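Long-range contact in response regulator receiver modulated diguanylate cyclase with PAS/PAC sensor (PDB 3CG0), which probably makes the second messenger cyclic di-GMP through its GGDEF domain, under control of the receiver domain that forms this chain: residues D35-F40 with P51-D56. Residues are numbered along the deposited sequence; the frame is centred on the assembly and turned at random.
Sequences DVLGVF and PDLRPD
L37 and L53 meet side chain against side chain where the edge strand 35-40 faces the C-terminal end of helix 43-53. CG of L53, set between its own backbone N and carbonyl carbon (chi1 78°), comes 3.9 Å from CB of L37. CD1 of L53 rests on the main chain of the strand, 3.5 Å from O of L37. In return, CD2 of L37 lies 3.4 Å from the carbonyl O of L53, so each leucine sets a methyl against the other's backbone. CD2 of L37 also packs on P55, two residues past the helix, 3.6 Å from CA of P55 and 3.9 Å from CB of P55. Between L53 and P55, R54 leaves helical geometry with positive phi (50°), and its CB points away from the strand. No hydrogen bond joins the segments; strand 35-40 is held instead by backbone bonds to strand 11-15, whose L13 touches both L53 and P55. This is the helix end of a beta-alpha-beta crossover in the CheY-like receiver fold; the chain then runs on into strand 57-61, which ends at the predicted phosphoacceptor D61. Between the two segments, apolar groups and methyl-to-carbonyl approaches make the contact, in a small patch near the surface.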
ATOM      1  N   ASP C  35      19.236 -15.291  15.173  1.00 50.48           N
ATOM      2  CA  ASP C  35      20.628 -15.682  15.063  1.00 52.25           C
ATOM      3  C   ASP C  35      21.474 -14.552  15.648  1.00 49.22           C
ATOM      4  O   ASP C  35      21.394 -13.419  15.184  1.00 47.40           O
ATOM      5  CB  ASP C  35      20.975 -15.919  13.588  1.00 57.69           C
ATOM      6  CG  ASP C  35      22.335 -16.582  13.386  1.00 67.60           C
ATOM      7  OD1 ASP C  35      22.992 -16.994  14.370  1.00 80.59           O
ATOM      8  OD2 ASP C  35      22.751 -16.691  12.215  1.00 77.68           O
ATOM      9  N   VAL C  36      22.260 -14.839  16.685  1.00 48.58           N
ATOM     10  CA  VAL C  36      23.233 -13.842  17.153  1.00 42.81           C
ATOM     11  C   VAL C  36      24.604 -14.036  16.517  1.00 42.55           C
ATOM     12  O   VAL C  36      25.257 -15.077  16.648  1.00 39.28           O
ATOM     13  CB  VAL C  36      23.199 -13.538  18.708  1.00 42.65           C
ATOM     14  CG1 VAL C  36      22.315 -14.511  19.465  1.00 43.93           C
ATOM     15  CG2 VAL C  36      24.605 -13.357  19.326  1.00 39.07           C
ATOM     16  N   LEU C  37      24.992 -13.008  15.779  1.00 43.28           N
ATOM     17  CA  LEU C  37      26.114 -13.052  14.864  1.00 40.56           C
ATOM     18  C   LEU C  37      27.437 -12.731  15.551  1.00 46.52           C
ATOM     19  O   LEU C  37      28.492 -13.240  15.159  1.00 52.61           O
ATOM     20  CB  LEU C  37      25.859 -12.062  13.723  1.00 43.71           C
ATOM     21  CG  LEU C  37      25.127 -12.471  12.431  1.00 49.19           C
ATOM     22  CD1 LEU C  37      24.082 -13.565  12.595  1.00 46.43           C
ATOM     23  CD2 LEU C  37      24.461 -11.259  11.857  1.00 37.64           C
ATOM     24  N   GLY C  38      27.387 -11.866  16.557  1.00 44.39           N
ATOM     25  CA  GLY C  38      28.585 -11.500  17.296  1.00 39.22           C
ATOM     26  C   GLY C  38      28.262 -10.843  18.609  1.00 42.99           C
ATOM     27  O   GLY C  38      27.202 -10.234  18.764  1.00 47.30           O
ATOM     28  N   VAL C  39      29.174 -10.994  19.569  1.00 39.09           N
ATOM     29  CA  VAL C  39      29.069 -10.322  20.861  1.00 34.09           C
ATOM     30  C   VAL C  39      30.404  -9.616  21.133  1.00 45.56           C
ATOM     31  O   VAL C  39      31.473 -10.245  21.095  1.00 36.88           O
ATOM     32  CB  VAL C  39      28.687 -11.273  22.011  1.00 37.95           C
ATOM     33  CG1 VAL C  39      28.660 -10.526  23.343  1.00 39.99           C
ATOM     34  CG2 VAL C  39      27.311 -11.887  21.770  1.00 36.72           C
ATOM     35  N   PHE C  40      30.331  -8.305  21.379  1.00 40.58           N
ATOM     36  CA  PHE C  40      31.523  -7.480  21.521  1.00 43.88           C
ATOM     37  C   PHE C  40      31.474  -6.717  22.832  1.00 47.75           C
ATOM     38  O   PHE C  40      30.394  -6.356  23.298  1.00 49.81           O
ATOM     39  CB  PHE C  40      31.626  -6.518  20.337  1.00 44.23           C
ATOM     40  CG  PHE C  40      31.655  -7.205  19.001  1.00 39.91           C
ATOM     41  CD1 PHE C  40      32.841  -7.725  18.504  1.00 39.80           C
ATOM     42  CD2 PHE C  40      30.500  -7.343  18.245  1.00 35.69           C
ATOM     43  CE1 PHE C  40      32.888  -8.371  17.279  1.00 43.64           C
ATOM     44  CE2 PHE C  40      30.539  -7.989  17.008  1.00 25.84           C
ATOM     45  CZ  PHE C  40      31.732  -8.505  16.530  1.00 40.84           C
ATOM     46  N   PRO C  51      30.485  -4.843   8.929  1.00 70.88           N
ATOM     47  CA  PRO C  51      30.144  -5.022   7.509  1.00 70.97           C
ATOM     48  C   PRO C  51      30.323  -6.459   7.005  1.00 73.44           C
ATOM     49  O   PRO C  51      29.592  -6.890   6.102  1.00 75.06           O
ATOM     50  CB  PRO C  51      31.118  -4.080   6.783  1.00 71.16           C
ATOM     51  CG  PRO C  51      31.685  -3.191   7.831  1.00 71.42           C
ATOM     52  CD  PRO C  51      31.689  -4.000   9.076  1.00 68.42           C
ATOM     53  N   ASP C  52      31.268  -7.188   7.598  1.00 71.47           N
ATOM     54  CA  ASP C  52      31.539  -8.575   7.216  1.00 74.99           C
ATOM     55  C   ASP C  52      30.405  -9.548   7.543  1.00 74.79           C
ATOM     56  O   ASP C  52      29.977 -10.321   6.681  1.00 78.59           O
ATOM     57  CB  ASP C  52      32.853  -9.061   7.838  1.00 77.20           C
ATOM     58  CG  ASP C  52      34.081  -8.495   7.138  1.00 82.37           C
ATOM     59  OD1 ASP C  52      35.149  -8.427   7.787  1.00 83.07           O
ATOM     60  OD2 ASP C  52      33.983  -8.124   5.945  1.00 79.78           O
ATOM     61  N   LEU C  53      29.912  -9.505   8.778  1.00 73.56           N
ATOM     62  CA  LEU C  53      28.898 -10.470   9.207  1.00 71.34           C
ATOM     63  C   LEU C  53      27.447 -10.031   8.954  1.00 68.25           C
ATOM     64  O   LEU C  53      26.516 -10.800   9.200  1.00 66.51           O
ATOM     65  CB  LEU C  53      29.156 -10.965  10.648  1.00 71.64           C
ATOM     66  CG  LEU C  53      28.857 -10.263  11.977  1.00 70.15           C
ATOM     67  CD1 LEU C  53      29.776 -10.827  13.045  1.00 76.06           C
ATOM     68  CD2 LEU C  53      28.980  -8.761  11.946  1.00 80.81           C
ATOM     69  N   ARG C  54      27.286  -8.812   8.434  1.00 66.46           N
ATOM     70  CA  ARG C  54      26.009  -8.283   7.907  1.00 64.88           C
ATOM     71  C   ARG C  54      24.772  -8.432   8.814  1.00 57.91           C
ATOM     72  O   ARG C  54      23.840  -9.168   8.461  1.00 57.29           O
ATOM     73  CB  ARG C  54      25.701  -8.902   6.533  1.00 67.91           C
ATOM     74  CG  ARG C  54      26.707  -8.601   5.415  1.00 72.49           C
ATOM     75  CD  ARG C  54      26.460  -9.498   4.188  1.00 77.38           C
ATOM     76  NE  ARG C  54      25.030  -9.688   3.910  1.00 95.04           N
ATOM     77  CZ  ARG C  54      24.529 -10.337   2.857  1.00 99.56           C
ATOM     78  NH1 ARG C  54      25.333 -10.869   1.941  1.00100.69           N
ATOM     79  NH2 ARG C  54      23.212 -10.447   2.718  1.00 94.30           N
ATOM     80  N   PRO C  55      24.750  -7.737   9.973  1.00 52.85           N
ATOM     81  CA  PRO C  55      23.587  -7.881  10.853  1.00 48.70           C
ATOM     82  C   PRO C  55      22.375  -7.057  10.418  1.00 49.21           C
ATOM     83  O   PRO C  55      22.509  -6.120   9.637  1.00 50.86           O
ATOM     84  CB  PRO C  55      24.111  -7.404  12.211  1.00 53.16           C
ATOM     85  CG  PRO C  55      25.230  -6.455  11.882  1.00 47.96           C
ATOM     86  CD  PRO C  55      25.758  -6.808  10.531  1.00 51.77           C
ATOM     87  N   ASP C  56      21.201  -7.430  10.922  1.00 47.08           N
ATOM     88  CA  ASP C  56      19.964  -6.710  10.658  1.00 44.33           C
ATOM     89  C   ASP C  56      19.722  -5.630  11.711  1.00 40.51           C
ATOM     90  O   ASP C  56      18.972  -4.694  11.474  1.00 45.07           O
ATOM     91  CB  ASP C  56      18.776  -7.682  10.617  1.00 43.75           C
ATOM     92  CG  ASP C  56      18.833  -8.627   9.422  1.00 50.04           C
ATOM     93  OD1 ASP C  56      19.399  -9.731   9.554  1.00 50.65           O
ATOM     94  OD2 ASP C  56      18.330  -8.253   8.343  1.00 55.99           O
TER